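Local coordinates for protein choline kinase (Streptococcus pneumoniae, PDB 4R78) that probably transfers a phosphate from ATP to choline, using a two-lobed protein kinase-like fold that here holds adenosine monophosphate, at residues Thr120-Lys125 and Leu232-Thr237; Ala184-Asp189 and Ser256-Ala261; Asp226-Phe231 and Ile262-Gln267. One frame throughout, in Å; residues are numbered along the deposited sequence.

Interaction 1. Residues Thr120-Lys125 and Leu232-Thr237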
loop_
_atom_site.group_PDB
_atom_site.type_symbol
_atom_site.label_atom_id
_atom_site.label_comp_id
_atom_site.label_asym_id
_atom_site.label_seq_id
_atom_site.Cartn_x
_atom_site.Cartn_y
_atom_site.Cartn_z
ATOM N N THR A 120 -5.650 -5.345 15.664
ATOM C CA THR A 120 -6.574 -5.349 16.791
ATOM C C THR A 120 -7.355 -4.045 16.884
ATOM O O THR A 120 -8.572 -4.062 17.068
ATOM C CB THR A 120 -5.862 -5.649 18.128
ATOM O OG1 THR A 120 -5.127 -4.492 18.549
ATOM C CG2 THR A 120 -4.921 -6.838 17.965
ATOM N N SER A 121 -6.660 -2.915 16.749
ATOM C CA SER A 121 -7.329 -1.623 16.853
ATOM C C SER A 121 -8.218 -1.321 15.647
ATOM O O SER A 121 -9.240 -0.659 15.791
ATOM C CB SER A 121 -6.339 -0.484 17.119
ATOM O OG SER A 121 -5.335 -0.419 16.127
ATOM N N ILE A 122 -7.841 -1.824 14.470
ATOM C CA ILE A 122 -8.652 -1.633 13.268
ATOM C C ILE A 122 -10.028 -2.296 13.418
ATOM O O ILE A 122 -11.037 -1.783 12.926
ATOM C CB ILE A 122 -7.906 -2.115 11.985
ATOM C CG1 ILE A 122 -8.430 -1.385 10.747
ATOM C CG2 ILE A 122 -7.983 -3.622 11.819
ATOM C CD1 ILE A 122 -7.466 -1.393 9.574
ATOM N N LYS A 123 -10.065 -3.411 14.143
ATOM C CA LYS A 123 -11.294 -4.177 14.337
ATOM C C LYS A 123 -12.311 -3.495 15.258
ATOM O O LYS A 123 -13.479 -3.881 15.286
ATOM C CB LYS A 123 -10.963 -5.595 14.812
ATOM C CG LYS A 123 -10.369 -6.459 13.708
ATOM C CD LYS A 123 -9.569 -7.628 14.251
ATOM C CE LYS A 123 -8.774 -8.285 13.136
ATOM N NZ LYS A 123 -8.202 -9.594 13.559
ATOM N N THR A 124 -11.869 -2.477 15.994
ATOM C CA THR A 124 -12.769 -1.687 16.832
ATOM C C THR A 124 -13.346 -0.471 16.104
ATOM O O THR A 124 -14.171 0.252 16.668
ATOM C CB THR A 124 -12.081 -1.203 18.137
ATOM O OG1 THR A 124 -11.039 -0.264 17.825
ATOM C CG2 THR A 124 -11.501 -2.378 18.921
ATOM N N LYS A 125 -12.925 -0.250 14.858
ATOM C CA LYS A 125 -13.224 1.010 14.167
ATOM C C LYS A 125 -13.890 0.859 12.799
ATOM O O LYS A 125 -13.704 1.704 11.914
ATOM C CB LYS A 125 -11.956 1.855 14.051
ATOM C CG LYS A 125 -11.434 2.339 15.396
ATOM C CD LYS A 125 -10.040 2.909 15.268
ATOM C CE LYS A 125 -9.413 3.164 16.637
ATOM N NZ LYS A 125 -10.073 4.274 17.388
ATOM N N LEU A 232 -7.034 -9.410 4.492
ATOM C CA LEU A 232 -5.856 -10.274 4.553
ATOM C C LEU A 232 -4.762 -9.710 5.455
ATOM O O LEU A 232 -4.179 -10.441 6.263
ATOM C CB LEU A 232 -5.301 -10.541 3.147
ATOM C CG LEU A 232 -4.230 -11.623 2.988
ATOM C CD1 LEU A 232 -4.754 -12.977 3.442
ATOM C CD2 LEU A 232 -3.746 -11.690 1.548
ATOM N N GLU A 233 -4.495 -8.414 5.318
ATOM C CA GLU A 233 -3.406 -7.784 6.063
ATOM C C GLU A 233 -3.673 -7.685 7.564
ATOM O O GLU A 233 -2.731 -7.614 8.353
ATOM C CB GLU A 233 -3.052 -6.404 5.483
ATOM C CG GLU A 233 -2.576 -6.426 4.019
ATOM C CD GLU A 233 -1.144 -6.922 3.826
ATOM O OE1 GLU A 233 -0.512 -7.422 4.784
ATOM O OE2 GLU A 233 -0.643 -6.804 2.688
ATOM N N SER A 234 -4.945 -7.687 7.958
ATOM C CA SER A 234 -5.307 -7.670 9.380
ATOM C C SER A 234 -5.837 -9.013 9.879
ATOM O O SER A 234 -6.309 -9.113 11.017
ATOM C CB SER A 234 -6.322 -6.564 9.672
ATOM O OG SER A 234 -5.718 -5.285 9.617
ATOM N N GLU A 235 -5.760 -10.034 9.025
ATOM C CA GLU A 235 -6.224 -11.391 9.348
ATOM C C GLU A 235 -7.625 -11.398 9.969
ATOM O O GLU A 235 -7.837 -11.925 11.065
ATOM C CB GLU A 235 -5.211 -12.113 10.245
ATOM C CG GLU A 235 -3.846 -12.310 9.601
ATOM C CD GLU A 235 -2.976 -13.280 10.373
ATOM O OE1 GLU A 235 -3.455 -14.389 10.687
ATOM O OE2 GLU A 235 -1.813 -12.935 10.646
ATOM N N PHE A 236 -8.574 -10.794 9.261
ATOM C CA PHE A 236 -9.969 -10.788 9.680
ATOM C C PHE A 236 -10.500 -12.211 9.786
ATOM O O PHE A 236 -10.209 -13.059 8.940
ATOM C CB PHE A 236 -10.829 -10.037 8.661
ATOM C CG PHE A 236 -10.854 -8.534 8.830
ATOM C CD1 PHE A 236 -11.968 -7.814 8.406
ATOM C CD2 PHE A 236 -9.779 -7.837 9.389
ATOM C CE1 PHE A 236 -12.014 -6.426 8.528
ATOM C CE2 PHE A 236 -9.823 -6.447 9.524
ATOM C CZ PHE A 236 -10.944 -5.746 9.092
ATOM N N THR A 237 -11.284 -12.461 10.827
ATOM C CA THR A 237 -12.053 -13.695 10.937
ATOM C C THR A 237 -13.220 -13.628 9.959
ATOM O O THR A 237 -13.511 -12.561 9.414
ATOM C CB THR A 237 -12.639 -13.847 12.340
ATOM O OG1 THR A 237 -13.498 -12.732 12.606
ATOM C CG2 THR A 237 -11.531 -13.897 13.385
#
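K123 reaches across to the C-terminal end of helix 223-233 and sets its ammonium group beside two backbone carbonyls. K123 NZ lies 3.2 Å from S234 O and 3.4 Å from E235 O; both hydrogen bonds are weak, and E240 adds a long, weak ion pair, so the charge is held by several loose partners. The chain leaves its backbone with CG anti to the carbonyl carbon (chi1 -73°) and stays extended from there, which carries NZ the whole way over. On the way its aliphatic part passes F236, the two side chains running in opposite directions, with K123 CE 3.9 Å from F236 CD2. I122 comes to the same ring from its edge, close to the ring plane, with I122 CG2 4.1 Å from F236 CE2. The same methyl, I122 CG2, meets S234 OG at 3.6 Å, a packing contact rather than a polar one. F231 and F126 also meet the F236 ring, at plane angles of about 30° and 25°.

Within 120-125 the polar groups are answered largely by near neighbours. S121 O accepts from T124 OG1 at 2.7 Å and also from the T124 backbone N. A type I turn from I122 to K125 closes with K125 N to I122 O at 3.1 Å. Outside the segment, S121 OG and T120 OG1 both bond to D118, and K125 NZ forms a salt bridge with E204.

On the other side, E235, at positive phi, gives its N to L232 O in a weak bond, and F236 N turns back to F231 O in a probable hydrogen bond: the Schellman motif that ends helix 223-233.

Interaction 2. Residues Ala184-Asp189 and Ser256-Ala261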
loop_
_atom_site.group_PDB
_atom_site.type_symbol
_atom_site.label_atom_id
_atom_site.label_comp_id
_atom_site.label_asym_id
_atom_site.label_seq_id
_atom_site.Cartn_x
_atom_site.Cartn_y
_atom_site.Cartn_z
ATOM N N ALA A 184 -12.051 -12.217 -15.727
ATOM C CA ALA A 184 -12.655 -11.698 -16.959
ATOM C C ALA A 184 -14.114 -12.134 -17.114
ATOM O O ALA A 184 -14.963 -11.344 -17.538
ATOM C CB ALA A 184 -11.835 -12.110 -18.174
ATOM N N ASP A 185 -14.403 -13.383 -16.754
ATOM C CA ASP A 185 -15.769 -13.909 -16.805
ATOM C C ASP A 185 -16.688 -13.198 -15.810
ATOM O O ASP A 185 -17.806 -12.813 -16.161
ATOM C CB ASP A 185 -15.772 -15.423 -16.555
ATOM C CG ASP A 185 -17.129 -16.074 -16.831
ATOM O OD1 ASP A 185 -17.979 -15.466 -17.517
ATOM O OD2 ASP A 185 -17.345 -17.216 -16.370
ATOM N N LEU A 186 -16.213 -13.014 -14.579
ATOM C CA LEU A 186 -16.980 -12.316 -13.547
ATOM C C LEU A 186 -17.207 -10.856 -13.926
ATOM O O LEU A 186 -18.254 -10.280 -13.617
ATOM C CB LEU A 186 -16.273 -12.409 -12.189
ATOM C CG LEU A 186 -16.111 -13.800 -11.563
ATOM C CD1 LEU A 186 -15.195 -13.739 -10.351
ATOM C CD2 LEU A 186 -17.457 -14.413 -11.193
ATOM N N GLY A 187 -16.224 -10.277 -14.614
ATOM C CA GLY A 187 -16.257 -8.879 -15.027
ATOM C C GLY A 187 -15.544 -8.027 -13.999
ATOM O O GLY A 187 -16.006 -7.911 -12.869
ATOM N N VAL A 188 -14.419 -7.438 -14.394
ATOM C CA VAL A 188 -13.601 -6.622 -13.491
ATOM C C VAL A 188 -14.057 -5.166 -13.530
ATOM O O VAL A 188 -14.226 -4.583 -14.603
ATOM C CB VAL A 188 -12.086 -6.739 -13.831
ATOM C CG1 VAL A 188 -11.238 -5.853 -12.922
ATOM C CG2 VAL A 188 -11.626 -8.193 -13.722
ATOM N N ASP A 189 -14.261 -4.595 -12.348
ATOM C CA ASP A 189 -14.685 -3.208 -12.221
ATOM C C ASP A 189 -13.474 -2.286 -12.141
ATOM O O ASP A 189 -12.352 -2.739 -11.905
ATOM C CB ASP A 189 -15.614 -3.046 -11.013
ATOM C CG ASP A 189 -16.876 -3.889 -11.134
ATOM O OD1 ASP A 189 -17.596 -3.755 -12.150
ATOM O OD2 ASP A 189 -17.149 -4.696 -10.224
ATOM N N SER A 256 -18.416 -8.770 -3.929
ATOM C CA SER A 256 -18.241 -10.098 -4.513
ATOM C C SER A 256 -17.265 -10.899 -3.657
ATOM O O SER A 256 -16.070 -10.596 -3.629
ATOM C CB SER A 256 -17.716 -9.994 -5.947
ATOM O OG SER A 256 -17.249 -11.253 -6.420
ATOM N N HIS A 257 -17.774 -11.920 -2.970
ATOM C CA HIS A 257 -16.945 -12.779 -2.126
ATOM C C HIS A 257 -15.887 -13.525 -2.934
ATOM O O HIS A 257 -14.761 -13.685 -2.470
ATOM C CB HIS A 257 -17.804 -13.773 -1.336
ATOM C CG HIS A 257 -18.570 -13.148 -0.212
ATOM N ND1 HIS A 257 -19.738 -12.444 -0.407
ATOM C CD2 HIS A 257 -18.336 -13.129 1.122
ATOM C CE1 HIS A 257 -20.193 -12.018 0.758
ATOM N NE2 HIS A 257 -19.360 -12.418 1.701
ATOM N N GLU A 258 -16.244 -13.970 -4.140
ATOM C CA GLU A 258 -15.295 -14.700 -4.978
ATOM C C GLU A 258 -14.124 -13.826 -5.417
ATOM O O GLU A 258 -12.976 -14.276 -5.396
ATOM C CB GLU A 258 -15.971 -15.347 -6.193
ATOM C CG GLU A 258 -15.035 -16.306 -6.928
ATOM C CD GLU A 258 -15.661 -17.009 -8.118
ATOM O OE1 GLU A 258 -16.867 -16.822 -8.382
ATOM O OE2 GLU A 258 -14.927 -17.766 -8.789
ATOM N N LYS A 259 -14.407 -12.581 -5.794
ATOM C CA LYS A 259 -13.344 -11.649 -6.178
ATOM C C LYS A 259 -12.395 -11.404 -5.007
ATOM O O LYS A 259 -11.184 -11.376 -5.192
ATOM C CB LYS A 259 -13.913 -10.324 -6.687
ATOM C CG LYS A 259 -14.409 -10.347 -8.120
ATOM C CD LYS A 259 -14.945 -8.976 -8.486
ATOM C CE LYS A 259 -15.313 -8.886 -9.944
ATOM N NZ LYS A 259 -15.960 -7.567 -10.223
ATOM N N ILE A 260 -12.948 -11.234 -3.808
ATOM C CA ILE A 260 -12.126 -11.073 -2.615
ATOM C C ILE A 260 -11.171 -12.260 -2.456
ATOM O O ILE A 260 -9.974 -12.070 -2.235
ATOM C CB ILE A 260 -12.992 -10.858 -1.348
ATOM C CG1 ILE A 260 -13.701 -9.502 -1.428
ATOM C CG2 ILE A 260 -12.139 -10.931 -0.073
ATOM C CD1 ILE A 260 -14.800 -9.313 -0.396
ATOM N N ALA A 261 -11.698 -13.475 -2.589
ATOM C CA ALA A 261 -10.886 -14.682 -2.446
ATOM C C ALA A 261 -9.757 -14.722 -3.481
ATOM O O ALA A 261 -8.615 -15.058 -3.156
ATOM C CB ALA A 261 -11.763 -15.928 -2.550
#
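A helix C-terminus meets a helix N-terminus here: helix 179-186 runs out into the loop 187-189, and helix 257-280 starts beside it, opened by an N-cap at S256. The cap is a side-chain one, S256 OG accepting from K259 N at 3.2 Å with an N-H...O angle of 162°. K259 therefore serves twice, its backbone N in the cap and its side chain across the contact.

That side chain has the largest share of the contact. Extended beyond CG, it brings K259 NZ to G187 O at 2.7 Å, a hydrogen bond in the carbonyl plane with a C=O...N angle of 157°. D189 crosses the lysine at about a right angle and forms a salt bridge from D189 OD2 to K259 NZ at 3.1 Å. D222 supplies a second carboxylate to the same ammonium group and also accepts from D189 N, so it ties the loop to the lysine. Two carboxylates and a carbonyl around one NZ would be expected to favour its charged form. G187 ends the helix with positive phi, a backbone shape that glycine takes easily.

Nearer the helix ends the contact turns apolar. L186 points toward the other helix, and L186 CD1 lies 4.1 Å from K259 CG, against the aliphatic base of the lysine. The extended chain of E258 runs at a slant over the leucine, CG being anti to its backbone N (chi1 -170°), and its carboxylate is also engaged elsewhere: OE2 takes a salt bridge from R182 and a hydrogen bond with Y303. E258 OE1, itself hydrogen-bonded to a residue just beyond the segments, also touches the leucine, 3.7 Å from L186 CD2.

Interaction 3. Residues Asp226-Phe231 and Ile262-Gln267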
loop_
_atom_site.group_PDB
_atom_site.type_symbol
_atom_site.label_atom_id
_atom_site.label_comp_id
_atom_site.label_asym_id
_atom_site.label_seq_id
_atom_site.Cartn_x
_atom_site.Cartn_y
_atom_site.Cartn_z
ATOM N N ASP A 226 -9.126 -3.913 -2.747
ATOM C CA ASP A 226 -8.953 -3.181 -1.493
ATOM C C ASP A 226 -9.559 -3.932 -0.308
ATOM O O ASP A 226 -8.965 -3.985 0.773
ATOM C CB ASP A 226 -9.543 -1.774 -1.589
ATOM C CG ASP A 226 -8.583 -0.763 -2.196
ATOM O OD1 ASP A 226 -7.430 -1.125 -2.530
ATOM O OD2 ASP A 226 -8.997 0.403 -2.330
ATOM N N LEU A 227 -10.736 -4.518 -0.511
ATOM C CA LEU A 227 -11.368 -5.294 0.547
ATOM C C LEU A 227 -10.525 -6.521 0.910
ATOM O O LEU A 227 -10.298 -6.792 2.093
ATOM C CB LEU A 227 -12.802 -5.679 0.172
ATOM C CG LEU A 227 -13.878 -4.627 0.470
ATOM C CD1 LEU A 227 -13.698 -3.313 -0.291
ATOM C CD2 LEU A 227 -15.237 -5.195 0.192
ATOM N N ALA A 228 -10.032 -7.226 -0.107
ATOM C CA ALA A 228 -9.131 -8.355 0.109
ATOM C C ALA A 228 -7.905 -7.954 0.923
ATOM O O ALA A 228 -7.520 -8.662 1.850
ATOM C CB ALA A 228 -8.727 -8.983 -1.213
ATOM N N ALA A 229 -7.312 -6.809 0.587
ATOM C CA ALA A 229 -6.122 -6.334 1.290
ATOM C C ALA A 229 -6.408 -6.009 2.750
ATOM O O ALA A 229 -5.667 -6.444 3.633
ATOM C CB ALA A 229 -5.511 -5.132 0.575
ATOM N N LEU A 230 -7.470 -5.248 3.002
ATOM C CA LEU A 230 -7.865 -4.934 4.375
ATOM C C LEU A 230 -8.030 -6.219 5.192
ATOM O O LEU A 230 -7.458 -6.358 6.278
ATOM C CB LEU A 230 -9.165 -4.127 4.393
ATOM C CG LEU A 230 -9.638 -3.657 5.770
ATOM C CD1 LEU A 230 -8.815 -2.477 6.267
ATOM C CD2 LEU A 230 -11.110 -3.300 5.718
ATOM N N PHE A 231 -8.781 -7.164 4.637
ATOM C CA PHE A 231 -9.099 -8.415 5.316
ATOM C C PHE A 231 -7.846 -9.261 5.539
ATOM O O PHE A 231 -7.610 -9.752 6.644
ATOM C CB PHE A 231 -10.122 -9.224 4.508
ATOM C CG PHE A 231 -11.488 -8.592 4.409
ATOM C CD1 PHE A 231 -11.817 -7.444 5.122
ATOM C CD2 PHE A 231 -12.465 -9.187 3.615
ATOM C CE1 PHE A 231 -13.091 -6.883 5.033
ATOM C CE2 PHE A 231 -13.740 -8.644 3.522
ATOM C CZ PHE A 231 -14.057 -7.492 4.227
ATOM N N ILE A 262 -10.083 -14.365 -4.722
ATOM C CA ILE A 262 -9.104 -14.338 -5.808
ATOM C C ILE A 262 -8.017 -13.287 -5.570
ATOM O O ILE A 262 -6.828 -13.572 -5.733
ATOM C CB ILE A 262 -9.790 -14.146 -7.187
ATOM C CG1 ILE A 262 -10.604 -15.398 -7.537
ATOM C CG2 ILE A 262 -8.756 -13.846 -8.272
ATOM C CD1 ILE A 262 -11.579 -15.239 -8.698
ATOM N N TYR A 263 -8.420 -12.085 -5.167
ATOM C CA TYR A 263 -7.457 -11.012 -4.940
ATOM C C TYR A 263 -6.526 -11.267 -3.758
ATOM O O TYR A 263 -5.378 -10.837 -3.789
ATOM C CB TYR A 263 -8.139 -9.640 -4.853
ATOM C CG TYR A 263 -8.678 -9.167 -6.188
ATOM C CD1 TYR A 263 -7.869 -9.182 -7.326
ATOM C CD2 TYR A 263 -9.984 -8.699 -6.314
ATOM C CE1 TYR A 263 -8.350 -8.759 -8.560
ATOM C CE2 TYR A 263 -10.478 -8.269 -7.550
ATOM C CZ TYR A 263 -9.651 -8.300 -8.661
ATOM O OH TYR A 263 -10.121 -7.879 -9.884
ATOM N N LYS A 264 -6.999 -12.005 -2.752
ATOM C CA LYS A 264 -6.128 -12.438 -1.651
ATOM C C LYS A 264 -4.960 -13.270 -2.192
ATOM O O LYS A 264 -3.817 -13.066 -1.799
ATOM C CB LYS A 264 -6.912 -13.242 -0.604
ATOM C CG LYS A 264 -7.818 -12.416 0.305
ATOM C CD LYS A 264 -8.510 -13.327 1.305
ATOM C CE LYS A 264 -9.376 -12.556 2.285
ATOM N NZ LYS A 264 -10.222 -13.492 3.083
ATOM N N ILE A 265 -5.254 -14.198 -3.104
ATOM C CA ILE A 265 -4.218 -15.037 -3.710
ATOM C C ILE A 265 -3.239 -14.204 -4.536
ATOM O O ILE A 265 -2.022 -14.399 -4.459
ATOM C CB ILE A 265 -4.831 -16.165 -4.582
ATOM C CG1 ILE A 265 -5.630 -17.141 -3.711
ATOM C CG2 ILE A 265 -3.741 -16.923 -5.349
ATOM C CD1 ILE A 265 -6.622 -17.986 -4.492
ATOM N N LEU A 266 -3.775 -13.262 -5.309
ATOM C CA LEU A 266 -2.938 -12.412 -6.145
ATOM C C LEU A 266 -2.033 -11.528 -5.299
ATOM O O LEU A 266 -0.874 -11.324 -5.641
ATOM C CB LEU A 266 -3.788 -11.567 -7.098
ATOM C CG LEU A 266 -4.554 -12.309 -8.197
ATOM C CD1 LEU A 266 -5.295 -11.328 -9.072
ATOM C CD2 LEU A 266 -3.619 -13.144 -9.042
ATOM N N GLN A 267 -2.560 -11.030 -4.184
ATOM C CA GLN A 267 -1.785 -10.200 -3.265
ATOM C C GLN A 267 -0.644 -10.968 -2.607
ATOM O O GLN A 267 0.486 -10.492 -2.576
ATOM C CB GLN A 267 -2.697 -9.560 -2.215
ATOM C CG GLN A 267 -3.451 -8.370 -2.777
ATOM C CD GLN A 267 -4.715 -8.008 -2.027
ATOM O OE1 GLN A 267 -5.643 -7.425 -2.604
ATOM N NE2 GLN A 267 -4.766 -8.335 -0.749
#
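A228, K264 and Q267 make up most of this crossing of two helices in the helical C-terminal lobe of the kinase-like fold. The axes of 226-231 and 262-267 pass 8.5 Å apart at -68°, and the small side chain of A228 probably helps them come so near: its CA and that of K264 are the closest pair across the contact, 5.4 Å apart. The methyl of A228 points at the opposite helix and sits among its side-chain bases, with Y263 CB 3.7 Å from A228 CB and K264 CG at 3.9 Å from the same atom. The Y263 ring then leads away, to V188 and D222.

K264 lies along one flank of the alanine. With CG anti to the carbonyl carbon (chi1 -75°) and an extended chain beyond, its aliphatic part runs from A228 towards F231, whose CB it approaches with CE. The ammonium group goes on to E241 of helix 238-248 in a salt bridge, so the lysine joins three helices.

Further along, Q267 extends its chain to lay its amide against the backbone between A228 and A229; R292 of helix 288-303 packs on the glutamine as well. Which end of the amide carries the nitrogen is doubtful in the model, but the group as a whole sits on the helix, with Q267 CD 4.0 Å from A229 CB.

How the interactions relate
The three contacts are strung through the helical lobe by two helices. Interactions 1 and 3 share helix 223-233, with centres 14 Å apart, and I122 of the one packs on L230 of the other. Interactions 2 and 3 share helix 257-280, with centres 11 Å apart, and I260 packs on A228 and F231. Interactions 1 and 2 do not touch, their centres 22 Å apart. Along the chain the order is 120-125, 184-189, 226-231, 232-237, 256-261, 262-267, every pair of contacts interleaved. Interaction 3 thus connects the short helix 119-122, about 11 Å from the bound nucleotide at the I122 side chain, with the surface contact of interaction 2.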